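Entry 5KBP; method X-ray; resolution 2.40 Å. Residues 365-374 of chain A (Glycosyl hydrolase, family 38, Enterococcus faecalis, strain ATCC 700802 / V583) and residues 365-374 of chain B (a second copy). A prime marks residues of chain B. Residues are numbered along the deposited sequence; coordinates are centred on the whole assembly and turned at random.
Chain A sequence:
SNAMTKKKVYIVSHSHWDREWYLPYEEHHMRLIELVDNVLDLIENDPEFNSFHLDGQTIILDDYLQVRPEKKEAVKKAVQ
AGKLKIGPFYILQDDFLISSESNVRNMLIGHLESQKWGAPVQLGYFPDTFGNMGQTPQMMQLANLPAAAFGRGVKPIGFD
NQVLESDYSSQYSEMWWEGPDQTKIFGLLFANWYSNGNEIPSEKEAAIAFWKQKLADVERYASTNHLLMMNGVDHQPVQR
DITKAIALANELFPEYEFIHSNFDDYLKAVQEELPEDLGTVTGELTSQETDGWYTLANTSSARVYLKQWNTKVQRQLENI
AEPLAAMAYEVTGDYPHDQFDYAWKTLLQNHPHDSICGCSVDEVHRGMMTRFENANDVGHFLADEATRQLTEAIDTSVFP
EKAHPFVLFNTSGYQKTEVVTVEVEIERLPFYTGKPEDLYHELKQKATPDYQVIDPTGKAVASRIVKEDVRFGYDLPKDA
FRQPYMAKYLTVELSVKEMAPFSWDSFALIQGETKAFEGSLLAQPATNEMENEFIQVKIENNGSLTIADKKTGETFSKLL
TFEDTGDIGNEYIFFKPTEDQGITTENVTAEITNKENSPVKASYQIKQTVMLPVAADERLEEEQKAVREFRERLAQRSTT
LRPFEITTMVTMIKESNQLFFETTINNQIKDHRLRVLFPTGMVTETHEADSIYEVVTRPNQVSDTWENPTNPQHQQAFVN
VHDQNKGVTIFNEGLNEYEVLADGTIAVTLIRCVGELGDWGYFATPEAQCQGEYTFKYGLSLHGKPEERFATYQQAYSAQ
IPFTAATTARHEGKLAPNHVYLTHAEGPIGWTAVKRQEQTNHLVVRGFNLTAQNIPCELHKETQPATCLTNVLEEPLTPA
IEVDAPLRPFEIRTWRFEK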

# COMPACT_ATOMS: atom_id res chain seq x y z
N HIS A 365 4.39 6.99 4.60
CA HIS A 365 5.54 6.40 3.94
C HIS A 365 5.42 4.89 3.77
O HIS A 365 6.00 4.33 2.83
CB HIS A 365 6.82 6.77 4.69
CG HIS A 365 7.12 8.23 4.68
ND1 HIS A 365 7.31 8.97 5.82
CD2 HIS A 365 7.24 9.11 3.65
CE1 HIS A 365 7.56 10.23 5.50
NE2 HIS A 365 7.52 10.34 4.19
N ARG A 366 4.69 4.22 4.66
CA ARG A 366 4.35 2.82 4.40
C ARG A 366 3.46 2.70 3.17
O ARG A 366 3.55 1.71 2.44
CB ARG A 366 3.68 2.19 5.62
CG ARG A 366 4.57 2.08 6.84
CD ARG A 366 4.05 1.03 7.81
NE ARG A 366 2.69 1.32 8.24
CZ ARG A 366 2.38 2.08 9.28
NH1 ARG A 366 3.34 2.64 10.00
NH2 ARG A 366 1.11 2.29 9.60
N GLY A 367 2.61 3.70 2.93
CA GLY A 367 1.81 3.70 1.72
C GLY A 367 2.62 4.00 0.48
O GLY A 367 2.26 3.57 -0.62
N MET A 368 3.71 4.76 0.62
CA MET A 368 4.61 5.00 -0.51
C MET A 368 5.31 3.72 -0.93
O MET A 368 5.56 3.52 -2.13
CB MET A 368 5.64 6.07 -0.15
CG MET A 368 5.07 7.45 0.08
SD MET A 368 6.37 8.64 0.46
CE MET A 368 7.41 8.48 -0.99
N MET A 369 5.65 2.85 0.03
CA MET A 369 6.28 1.58 -0.31
C MET A 369 5.38 0.72 -1.18
O MET A 369 5.85 0.04 -2.10
CB MET A 369 6.67 0.83 0.96
CG MET A 369 7.88 1.40 1.70
SD MET A 369 9.45 1.00 0.91
CE MET A 369 9.78 2.50 0.01
N THR A 370 4.07 0.75 -0.92
CA THR A 370 3.13 0.02 -1.76
C THR A 370 3.12 0.56 -3.18
O THR A 370 3.12 -0.20 -4.15
CB THR A 370 1.72 0.08 -1.15
OG1 THR A 370 1.70 -0.63 0.09
CG2 THR A 370 0.70 -0.55 -2.10
N ARG A 371 3.14 1.89 -3.32
CA ARG A 371 3.22 2.49 -4.65
C ARG A 371 4.52 2.12 -5.34
O ARG A 371 4.53 1.84 -6.55
CB ARG A 371 3.09 4.01 -4.55
CG ARG A 371 1.82 4.50 -3.86
CD ARG A 371 1.60 5.98 -4.15
NE ARG A 371 0.49 6.55 -3.39
CZ ARG A 371 0.64 7.29 -2.30
NH1 ARG A 371 -0.42 7.77 -1.67
NH2 ARG A 371 1.85 7.55 -1.83
N PHE A 372 5.63 2.12 -4.60
CA PHE A 372 6.91 1.73 -5.18
C PHE A 372 6.88 0.28 -5.66
O PHE A 372 7.34 -0.03 -6.76
CB PHE A 372 8.03 1.93 -4.15
CG PHE A 372 8.59 3.33 -4.13
CD1 PHE A 372 8.92 3.97 -5.31
CD2 PHE A 372 8.77 4.00 -2.93
CE1 PHE A 372 9.44 5.26 -5.29
CE2 PHE A 372 9.29 5.28 -2.91
CZ PHE A 372 9.62 5.91 -4.09
N GLU A 373 6.34 -0.62 -4.83
CA GLU A 373 6.25 -2.02 -5.22
C GLU A 373 5.40 -2.19 -6.48
O GLU A 373 5.77 -2.93 -7.39
CB GLU A 373 5.66 -2.85 -4.07
CG GLU A 373 6.52 -2.92 -2.82
CD GLU A 373 7.47 -4.09 -2.84
OE1 GLU A 373 8.28 -4.22 -1.89
OE2 GLU A 373 7.41 -4.89 -3.79
N ASN A 374 4.27 -1.49 -6.54
CA ASN A 374 3.36 -1.64 -7.68
C ASN A 374 3.97 -1.08 -8.96
O ASN A 374 3.92 -1.72 -10.01
CB ASN A 374 2.02 -0.98 -7.37
CG ASN A 374 1.22 -1.73 -6.33
OD1 ASN A 374 1.39 -2.94 -6.15
ND2 ASN A 374 0.33 -1.03 -5.64
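Chain B 365-374: HRGMMTRFEN

When two copies of one protein pair through the same helix, a residue near the axis relating them can meet its own counterpart, and other contacts tend to appear twice with the roles of the chains exchanged. The helix at residues 365-374 of this family 38 glycosyl hydrolase is a compact example. In chain B, as in chain A, the whole stretch is helical, a segment of a longer helix that begins earlier and continues later in the chain, with phi near -60° to -80° and psi near -25° to -46°. The two helices run in broadly opposing directions: their N-to-C vectors make an angle of 134°, the signed crossing angle is -134°, and the axes approach to 9.5 Å. Contact is made by four residues of each stretch, and the surface buried, both sides summed, is 253 Å².

Along chain B, His365′ comes first and lies out of reach of the partner, its backbone O accepting the helical hydrogen bond from Met369′ N at 3.2 Å. Arg366′ is the first to engage. Its CA-to-CB bond points toward chain A, and an m, t, m, -89° side chain carries the guanidinium to Glu373, where Arg366′ NH2 and Glu373 OE1 form a salt bridge at 3.5 Å, with a hydrogen bond that is weak at this length. Arg366′ NH1 is hydrogen-bonded elsewhere in the structure.

Gly367′ follows, and here the backbones come close: Gly367′ CA lies 6.0 Å from Thr370 CA and 4.4 Å from Thr370 OG1. The glycine offers only main chain here, but a CB would point sideways and there is room for it, so the close approach does not depend on its absence. Met368′ points away from chain A. Met369′ sets out toward it, but its end leads away, and neither methionine makes contact.

Thr370′ is the centre of the crossing. Its CA-to-CB bond points toward chain A, chi1 is m at -63°, and Thr370′ OG1 meets Thr370 OG1 at 2.5 Å in a short hydrogen bond in which either hydroxyl could be the donor. Thr370′ OG1 also stands 4.4 Å from Gly367 CA, the counterpart of the glycine contact already met, and the register repeats too, with Thr370′ CA 6.0 Å from Gly367 CA.

Beyond this point the contact skips two residues. Arg371′ starts sideways and its end comes nearer, but it makes no contact with the other stretch, its NH1 and NH2 hydrogen-bonded elsewhere, while Phe372′ is buried and out of reach. Glu373′, pointing toward chain A, then supplies the second salt bridge: Glu373′ OE1 accepts a hydrogen bond from Arg366 NH2 at 2.9 Å, approaching the edge of the guanidinium near its plane. Asn374′ points toward chain A without touching it.

The result is a threonine pair flanked by two arginine-glutamate bridges. The same residues meet in both halves, yet their exact geometry differs: Arg366 NH2 to Glu373′ OE1 is 2.9 Å, against 3.5 Å from Arg366′ NH2 to Glu373 OE1.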

# COMPACT_ATOMS: atom_id res chain seq x y z
N HIS B 365 0.05 -9.48 0.48
CA HIS B 365 -0.53 -9.19 1.78
C HIS B 365 0.01 -7.90 2.39
O HIS B 365 -0.68 -7.26 3.19
CB HIS B 365 -0.32 -10.37 2.72
CG HIS B 365 -1.00 -11.62 2.26
ND1 HIS B 365 -0.30 -12.77 1.95
CD2 HIS B 365 -2.30 -11.89 2.02
CE1 HIS B 365 -1.16 -13.71 1.57
NE2 HIS B 365 -2.37 -13.20 1.60
N ARG B 366 1.24 -7.51 2.03
CA ARG B 366 1.70 -6.17 2.38
C ARG B 366 0.81 -5.11 1.74
O ARG B 366 0.48 -4.10 2.36
CB ARG B 366 3.16 -5.97 1.96
CG ARG B 366 4.16 -6.73 2.81
CD ARG B 366 5.55 -6.11 2.70
NE ARG B 366 6.08 -6.17 1.34
CZ ARG B 366 6.79 -7.19 0.87
NH1 ARG B 366 7.05 -8.23 1.64
NH2 ARG B 366 7.24 -7.16 -0.38
N GLY B 367 0.41 -5.34 0.49
CA GLY B 367 -0.51 -4.43 -0.17
C GLY B 367 -1.88 -4.40 0.48
O GLY B 367 -2.55 -3.36 0.49
N MET B 368 -2.33 -5.54 1.02
CA MET B 368 -3.61 -5.57 1.72
C MET B 368 -3.59 -4.69 2.97
O MET B 368 -4.61 -4.11 3.33
CB MET B 368 -3.97 -7.00 2.11
CG MET B 368 -4.26 -7.92 0.95
SD MET B 368 -4.68 -9.57 1.53
CE MET B 368 -6.08 -9.20 2.60
N MET B 369 -2.43 -4.60 3.64
CA MET B 369 -2.32 -3.74 4.81
C MET B 369 -2.56 -2.28 4.45
O MET B 369 -3.18 -1.53 5.22
CB MET B 369 -0.95 -3.92 5.47
CG MET B 369 -0.73 -5.28 6.12
SD MET B 369 -1.44 -5.45 7.77
CE MET B 369 -3.10 -5.98 7.40
N THR B 370 -2.07 -1.85 3.28
CA THR B 370 -2.30 -0.47 2.85
C THR B 370 -3.79 -0.21 2.62
O THR B 370 -4.32 0.82 3.04
CB THR B 370 -1.51 -0.18 1.57
OG1 THR B 370 -0.11 -0.28 1.85
CG2 THR B 370 -1.82 1.22 1.05
N ARG B 371 -4.47 -1.15 1.95
CA ARG B 371 -5.91 -1.01 1.75
C ARG B 371 -6.65 -1.02 3.08
O ARG B 371 -7.61 -0.26 3.27
CB ARG B 371 -6.43 -2.14 0.86
CG ARG B 371 -5.81 -2.18 -0.53
CD ARG B 371 -6.65 -3.05 -1.46
NE ARG B 371 -5.90 -3.48 -2.64
CZ ARG B 371 -5.34 -4.68 -2.77
NH1 ARG B 371 -4.68 -4.99 -3.88
NH2 ARG B 371 -5.45 -5.57 -1.80
N PHE B 372 -6.23 -1.88 4.02
CA PHE B 372 -6.84 -1.90 5.34
C PHE B 372 -6.67 -0.55 6.04
O PHE B 372 -7.62 -0.05 6.65
CB PHE B 372 -6.22 -3.02 6.19
CG PHE B 372 -6.92 -4.34 6.04
CD1 PHE B 372 -8.30 -4.41 6.05
CD2 PHE B 372 -6.19 -5.51 5.91
CE1 PHE B 372 -8.94 -5.63 5.91
CE2 PHE B 372 -6.83 -6.73 5.78
CZ PHE B 372 -8.20 -6.79 5.78
N GLU B 373 -5.48 0.03 5.97
CA GLU B 373 -5.24 1.33 6.60
C GLU B 373 -6.09 2.42 5.97
O GLU B 373 -6.69 3.24 6.67
CB GLU B 373 -3.75 1.69 6.50
CG GLU B 373 -2.83 0.80 7.31
CD GLU B 373 -2.56 1.35 8.70
OE1 GLU B 373 -1.51 1.00 9.28
OE2 GLU B 373 -3.40 2.13 9.20
N ASN B 374 -6.17 2.44 4.63
CA ASN B 374 -6.91 3.49 3.94
C ASN B 374 -8.40 3.40 4.25
O ASN B 374 -9.05 4.41 4.53
CB ASN B 374 -6.66 3.40 2.44
CG ASN B 374 -5.24 3.74 2.06
OD1 ASN B 374 -4.48 4.26 2.88
ND2 ASN B 374 -4.87 3.47 0.82